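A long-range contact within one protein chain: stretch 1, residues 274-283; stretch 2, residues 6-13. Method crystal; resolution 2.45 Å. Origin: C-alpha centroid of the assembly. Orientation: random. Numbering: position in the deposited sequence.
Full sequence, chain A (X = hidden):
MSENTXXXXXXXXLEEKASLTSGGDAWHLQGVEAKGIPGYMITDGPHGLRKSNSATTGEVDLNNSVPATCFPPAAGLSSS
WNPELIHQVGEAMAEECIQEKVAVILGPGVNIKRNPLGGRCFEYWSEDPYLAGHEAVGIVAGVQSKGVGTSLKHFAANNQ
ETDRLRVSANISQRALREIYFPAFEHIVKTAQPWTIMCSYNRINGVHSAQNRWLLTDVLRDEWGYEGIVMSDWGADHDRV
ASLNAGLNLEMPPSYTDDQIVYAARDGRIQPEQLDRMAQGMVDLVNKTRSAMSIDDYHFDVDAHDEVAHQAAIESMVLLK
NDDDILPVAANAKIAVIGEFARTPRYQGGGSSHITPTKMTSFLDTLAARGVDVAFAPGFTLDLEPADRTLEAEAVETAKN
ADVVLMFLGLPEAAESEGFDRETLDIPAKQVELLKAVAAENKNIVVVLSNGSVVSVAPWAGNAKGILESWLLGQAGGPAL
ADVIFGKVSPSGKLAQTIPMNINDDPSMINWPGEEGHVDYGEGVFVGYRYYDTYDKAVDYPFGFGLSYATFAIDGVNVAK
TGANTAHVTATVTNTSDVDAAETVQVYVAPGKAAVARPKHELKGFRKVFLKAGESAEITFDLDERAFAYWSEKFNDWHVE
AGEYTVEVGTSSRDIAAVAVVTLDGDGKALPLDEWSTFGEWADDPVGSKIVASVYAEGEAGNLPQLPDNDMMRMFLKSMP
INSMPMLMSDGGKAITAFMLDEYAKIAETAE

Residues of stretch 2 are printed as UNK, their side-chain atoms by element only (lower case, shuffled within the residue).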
ATOM      1  N   LEU A 274     -31.111 -12.995  -1.691  1.00 25.05           N
ATOM      2  CA  LEU A 274     -30.719 -13.539  -0.395  1.00 24.00           C
ATOM      3  C   LEU A 274     -29.980 -14.860  -0.555  1.00 24.21           C
ATOM      4  O   LEU A 274     -28.999 -15.120   0.153  1.00 21.27           O
ATOM      5  CB  LEU A 274     -31.944 -13.720   0.496  1.00 19.19           C
ATOM      6  CG  LEU A 274     -31.663 -14.317   1.877  1.00 19.67           C
ATOM      7  CD1 LEU A 274     -30.606 -13.520   2.620  1.00 19.45           C
ATOM      8  CD2 LEU A 274     -32.940 -14.395   2.685  1.00 20.63           C
ATOM      9  N   ASP A 275     -30.444 -15.717  -1.470  1.00 25.85           N
ATOM     10  CA  ASP A 275     -29.747 -16.973  -1.723  1.00 26.21           C
ATOM     11  C   ASP A 275     -28.323 -16.722  -2.205  1.00 24.22           C
ATOM     12  O   ASP A 275     -27.385 -17.371  -1.735  1.00 24.52           O
ATOM     13  CB  ASP A 275     -30.535 -17.817  -2.724  1.00 28.14           C
ATOM     14  CG  ASP A 275     -31.686 -18.568  -2.072  1.00 33.63           C
ATOM     15  OD1 ASP A 275     -31.826 -18.474  -0.836  1.00 32.60           O
ATOM     16  OD2 ASP A 275     -32.467 -19.231  -2.789  1.00 35.08           O
ATOM     17  N   ARG A 276     -28.138 -15.766  -3.120  1.00 22.64           N
ATOM     18  CA  ARG A 276     -26.795 -15.447  -3.601  1.00 22.69           C
ATOM     19  C   ARG A 276     -25.915 -14.941  -2.465  1.00 21.36           C
ATOM     20  O   ARG A 276     -24.781 -15.402  -2.289  1.00 21.48           O
ATOM     21  CB  ARG A 276     -26.871 -14.414  -4.727  1.00 23.78           C
ATOM     22  CG  ARG A 276     -27.158 -15.007  -6.096  1.00 27.58           C
ATOM     23  CD  ARG A 276     -27.217 -13.951  -7.188  1.00 29.24           C
ATOM     24  NE  ARG A 276     -28.339 -13.039  -6.962  1.00 31.90           N
ATOM     25  CZ  ARG A 276     -28.871 -12.240  -7.884  1.00 33.71           C
ATOM     26  NH1 ARG A 276     -28.394 -12.233  -9.123  1.00 35.13           N
ATOM     27  NH2 ARG A 276     -29.886 -11.446  -7.566  1.00 32.59           N
ATOM     28  N   MET A 277     -26.434 -14.006  -1.667  1.00 20.46           N
ATOM     29  CA  MET A 277     -25.653 -13.433  -0.575  1.00 19.08           C
ATOM     30  C   MET A 277     -25.317 -14.469   0.488  1.00 19.61           C
ATOM     31  O   MET A 277     -24.175 -14.531   0.957  1.00 17.74           O
ATOM     32  CB  MET A 277     -26.416 -12.260   0.039  1.00 16.45           C
ATOM     33  CG  MET A 277     -26.509 -11.041  -0.859  1.00 19.39           C
ATOM     34  SD  MET A 277     -24.882 -10.292  -1.149  1.00 19.99           S
ATOM     35  CE  MET A 277     -24.432 -10.934  -2.756  1.00 20.04           C
ATOM     36  N   ALA A 278     -26.294 -15.300   0.873  1.00 21.66           N
ATOM     37  CA  ALA A 278     -26.075 -16.286   1.928  1.00 20.01           C
ATOM     38  C   ALA A 278     -25.232 -17.457   1.440  1.00 22.74           C
ATOM     39  O   ALA A 278     -24.412 -17.993   2.194  1.00 23.53           O
ATOM     40  CB  ALA A 278     -27.416 -16.785   2.466  1.00 20.54           C
ATOM     41  N   GLN A 279     -25.434 -17.887   0.192  1.00 23.73           N
ATOM     42  CA  GLN A 279     -24.627 -18.978  -0.344  1.00 24.72           C
ATOM     43  C   GLN A 279     -23.157 -18.596  -0.392  1.00 24.35           C
ATOM     44  O   GLN A 279     -22.282 -19.428  -0.126  1.00 24.93           O
ATOM     45  CB  GLN A 279     -25.120 -19.369  -1.739  1.00 24.73           C
ATOM     46  CG  GLN A 279     -24.314 -20.478  -2.405  1.00 27.76           C
ATOM     47  CD  GLN A 279     -24.327 -21.774  -1.615  1.00 29.77           C
ATOM     48  OE1 GLN A 279     -25.361 -22.196  -1.095  1.00 30.53           O
ATOM     49  NE2 GLN A 279     -23.170 -22.411  -1.519  1.00 30.40           N
ATOM     50  N   GLY A 280     -22.869 -17.336  -0.708  1.00 23.32           N
ATOM     51  CA  GLY A 280     -21.492 -16.881  -0.679  1.00 23.24           C
ATOM     52  C   GLY A 280     -20.859 -17.069   0.684  1.00 24.89           C
ATOM     53  O   GLY A 280     -19.692 -17.457   0.790  1.00 25.08           O
ATOM     54  N   MET A 281     -21.634 -16.830   1.748  1.00 20.48           N
ATOM     55  CA  MET A 281     -21.125 -17.039   3.099  1.00 19.81           C
ATOM     56  C   MET A 281     -20.887 -18.516   3.374  1.00 20.81           C
ATOM     57  O   MET A 281     -19.968 -18.860   4.130  1.00 20.17           O
ATOM     58  CB  MET A 281     -22.092 -16.452   4.122  1.00 19.15           C
ATOM     59  CG  MET A 281     -22.232 -14.942   4.033  1.00 20.30           C
ATOM     60  SD  MET A 281     -20.651 -14.077   3.901  1.00 20.20           S
ATOM     61  CE  MET A 281     -19.831 -14.593   5.415  1.00 20.92           C
ATOM     62  N   VAL A 282     -21.709 -19.395   2.786  1.00 20.73           N
ATOM     63  CA  VAL A 282     -21.455 -20.830   2.870  1.00 21.43           C
ATOM     64  C   VAL A 282     -20.184 -21.186   2.110  1.00 22.35           C
ATOM     65  O   VAL A 282     -19.354 -21.963   2.593  1.00 25.49           O
ATOM     66  CB  VAL A 282     -22.666 -21.626   2.346  1.00 22.98           C
ATOM     67  CG1 VAL A 282     -22.379 -23.117   2.386  1.00 23.46           C
ATOM     68  CG2 VAL A 282     -23.907 -21.308   3.156  1.00 23.30           C
ATOM     69  N   ASP A 283     -20.004 -20.608   0.917  1.00 22.72           N
ATOM     70  CA  ASP A 283     -18.805 -20.879   0.126  1.00 23.84           C
ATOM     71  C   ASP A 283     -17.544 -20.433   0.850  1.00 23.96           C
ATOM     72  O   ASP A 283     -16.502 -21.090   0.751  1.00 24.70           O
ATOM     73  CB  ASP A 283     -18.891 -20.182  -1.233  1.00 23.68           C
ATOM     74  CG  ASP A 283     -19.941 -20.785  -2.137  1.00 24.36           C
ATOM     75  OD1 ASP A 283     -20.246 -21.982  -1.979  1.00 26.46           O
ATOM     76  OD2 ASP A 283     -20.461 -20.060  -3.008  1.00 25.48           O
ATOM     77  N   UNK A   6     -23.532 -30.634   0.406  1.00 29.91           N
ATOM     78  CA  UNK A   6     -23.914 -30.218   1.744  1.00 27.22           C
ATOM     79  C   UNK A   6     -22.694 -29.691   2.488  1.00 26.09           C
ATOM     80  O   UNK A   6     -21.658 -30.363   2.517  1.00 25.74           O
ATOM     81  c   UNK A   6     -26.080 -30.531   6.391  1.00 20.37           C
ATOM     82  c   UNK A   6     -26.409 -30.744   4.041  1.00 20.45           C
ATOM     83  c   UNK A   6     -25.075 -31.073   3.859  1.00 21.45           C
ATOM     84  c   UNK A   6     -26.914 -30.468   5.296  1.00 19.87           C
ATOM     85  o   UNK A   6     -26.572 -30.259   7.645  1.00 19.91           O
ATOM     86  c   UNK A   6     -24.750 -30.862   6.238  1.00 20.74           C
ATOM     87  c   UNK A   6     -24.537 -31.391   2.489  1.00 24.47           C
ATOM     88  c   UNK A   6     -24.257 -31.137   4.975  1.00 20.38           C
ATOM     89  N   UNK A   7     -22.781 -28.505   3.110  1.00 25.49           N
ATOM     90  CA  UNK A   7     -24.026 -27.722   3.114  1.00 24.87           C
ATOM     91  C   UNK A   7     -24.110 -26.660   2.012  1.00 23.94           C
ATOM     92  O   UNK A   7     -23.080 -26.240   1.481  1.00 22.26           O
ATOM     93  c   UNK A   7     -22.513 -26.801   4.703  1.00 24.96           C
ATOM     94  c   UNK A   7     -21.794 -27.972   4.068  1.00 25.01           C
ATOM     95  c   UNK A   7     -23.987 -27.050   4.487  1.00 25.11           C
ATOM     96  N   UNK A   8     -25.336 -26.259   1.665  1.00 25.31           N
ATOM     97  CA  UNK A   8     -25.609 -25.135   0.774  1.00 27.06           C
ATOM     98  C   UNK A   8     -26.806 -24.377   1.330  1.00 29.23           C
ATOM     99  O   UNK A   8     -27.358 -24.742   2.372  1.00 29.55           O
ATOM    100  c   UNK A   8     -25.876 -25.593  -0.666  1.00 25.94           C
ATOM    101  o   UNK A   8     -27.117 -26.268  -0.772  1.00 25.26           O
ATOM    102  N   UNK A   9     -27.234 -23.327   0.619  1.00 30.27           N
ATOM    103  CA  UNK A   9     -28.416 -22.591   1.065  1.00 31.80           C
ATOM    104  C   UNK A   9     -29.692 -23.396   0.885  1.00 32.12           C
ATOM    105  O   UNK A   9     -30.707 -23.083   1.518  1.00 32.36           O
ATOM    106  c   UNK A   9     -27.701 -20.187   1.021  1.00 32.37           C
ATOM    107  c   UNK A   9     -28.571 -21.234   0.356  1.00 32.38           C
ATOM    108  c   UNK A   9     -28.278 -21.364  -1.126  1.00 32.06           C
ATOM    109  N   UNK A  10     -29.676 -24.431   0.043  1.00 32.46           N
ATOM    110  CA  UNK A  10     -30.836 -25.311  -0.076  1.00 32.44           C
ATOM    111  C   UNK A  10     -31.115 -26.067   1.216  1.00 30.57           C
ATOM    112  O   UNK A  10     -32.255 -26.487   1.447  1.00 30.59           O
ATOM    113  n   UNK A  10     -29.714 -26.219  -3.452  1.00 34.76           N
ATOM    114  o   UNK A  10     -31.128 -24.598  -2.804  1.00 34.79           O
ATOM    115  c   UNK A  10     -30.625 -26.308  -1.216  1.00 32.93           C
ATOM    116  c   UNK A  10     -30.507 -25.631  -2.561  1.00 34.24           C
ATOM    117  N   UNK A  11     -30.113 -26.210   2.077  1.00 28.08           N
ATOM    118  CA  UNK A  11     -30.255 -26.932   3.329  1.00 26.16           C
ATOM    119  C   UNK A  11     -30.681 -26.031   4.480  1.00 24.71           C
ATOM    120  O   UNK A  11     -30.876 -26.523   5.596  1.00 25.28           O
ATOM    121  c   UNK A  11     -28.494 -28.620   2.598  1.00 24.47           C
ATOM    122  o   UNK A  11     -29.288 -29.515   2.251  1.00 24.75           O
ATOM    123  o   UNK A  11     -27.354 -28.502   2.095  1.00 24.68           O
ATOM    124  c   UNK A  11     -28.934 -27.635   3.674  1.00 25.03           C
ATOM    125  N   UNK A  12     -30.855 -24.737   4.233  1.00 22.91           N
ATOM    126  CA  UNK A  12     -31.143 -23.765   5.275  1.00 22.45           C
ATOM    127  C   UNK A  12     -32.584 -23.268   5.198  1.00 22.99           C
ATOM    128  O   UNK A  12     -33.156 -23.126   4.112  1.00 23.10           O
ATOM    129  c   UNK A  12     -30.194 -22.570   5.164  1.00 21.15           C
ATOM    130  c   UNK A  12     -28.724 -22.984   5.150  1.00 19.67           C
ATOM    131  c   UNK A  12     -28.355 -23.748   6.419  1.00 19.20           C
ATOM    132  c   UNK A  12     -27.829 -21.776   4.940  1.00 18.71           C
ATOM    133  N   UNK A  13     -33.154 -22.980   6.365  1.00 22.28           N
ATOM    134  CA  UNK A  13     -34.417 -22.265   6.426  1.00 22.15           C
ATOM    135  C   UNK A  13     -34.175 -20.782   6.137  1.00 23.89           C
ATOM    136  O   UNK A  13     -33.035 -20.322   6.014  1.00 24.63           O
ATOM    137  c   UNK A  13     -35.079 -22.432   7.795  1.00 20.89           C
ATOM    138  o   UNK A  13     -34.317 -21.731   8.783  1.00 22.63           O
ATOM    139  c   UNK A  13     -35.147 -23.897   8.189  1.00 20.51           C
TER
HETATM  140  O   HOH W   1     -22.400 -25.443  -1.000  1.00 19.66           O

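Position 6 carries one carbon leading to a ring of six carbons, and the ring bears a single oxygen. Its CA-to-CB bond points away from the helix of 274-283, and no side-chain atom touches it. A phenol ring identifies Tyr6, which the contact does not use.

At position 7 three carbons close a ring onto the backbone N, and the peptide bond before it is cis. A ring carbon comes within loose apolar reach of Val282. This is Pro7. Its CG lies 4.4 Å from CG1 of Val282, while its backbone O approaches the same CG1 of Val282 to 3.3 Å.

Position 8 has one carbon and one oxygen, the smallest hydroxyl side chain, and its carbon lies by the Gln279 amide. It is Ser8. Its CB sits 3.5 Å from OE1 of Gln279. The hydroxyl serves its own loop instead: the backbone N of position 10 donates to OG of Ser8 at 3.3 Å.

Position 9 shows three carbons, one carrying the other two, and its CA-to-CB bond points toward the helix. Its carbons pack on Ala278 and near the Gln279 amide. A side chain branched at CB and made of carbon alone is Val9. Its CG1 lies 3.7 Å from CB of Ala278 and 4.0 Å from the backbone O of Asp275, so this methyl packs against the helix backbone as well as its side chains. CG2 of Val9 lies 3.0 Å from OE1 of Gln279, a tight approach that accompanies the hydrogen bond from N of Val9 to OE1 of Gln279 at 2.8 Å.

Position 10 has two carbons, the second carrying one oxygen and one nitrogen. That amide marks Asn10, exposed and making no contact with the helix.

Position 11 has two carbons, the second carrying two oxygens: the carboxylate of Asp11. It is out of reach of the helix but holds the loop, since N of Ser8 donates to OD2 of Asp11 at 3.0 Å.

Position 12 has four carbons forked at the second, and a branch end reaches Val282; hence Leu12. It is buried, and its CD1 lies 4.3 Å from CG2 of Val282.

Position 13 has one carbon carrying an oxygen and a carbon, which gives Thr13. It is out of reach and serves as the N-cap of the next helix, its side chain capping a backbone N just past the stretch.

The contact is small, 310 Å² in all, and centres on Val9. Val9 packs on Ala278, whose side chain is a single methyl, and Val282, one turn on, meets Pro7, Val9 and Leu12. NE2 of Gln279 donates to OD1 of Asp283 at 3.0 Å and to a water that donates to O of Pro7. The rule to read here is that one apolar side chain pointing toward the helix does most of the packing, while a helix glutamine accepts from the backbone N of that same residue.

Stretch 2 6-13: YPSVNDLT
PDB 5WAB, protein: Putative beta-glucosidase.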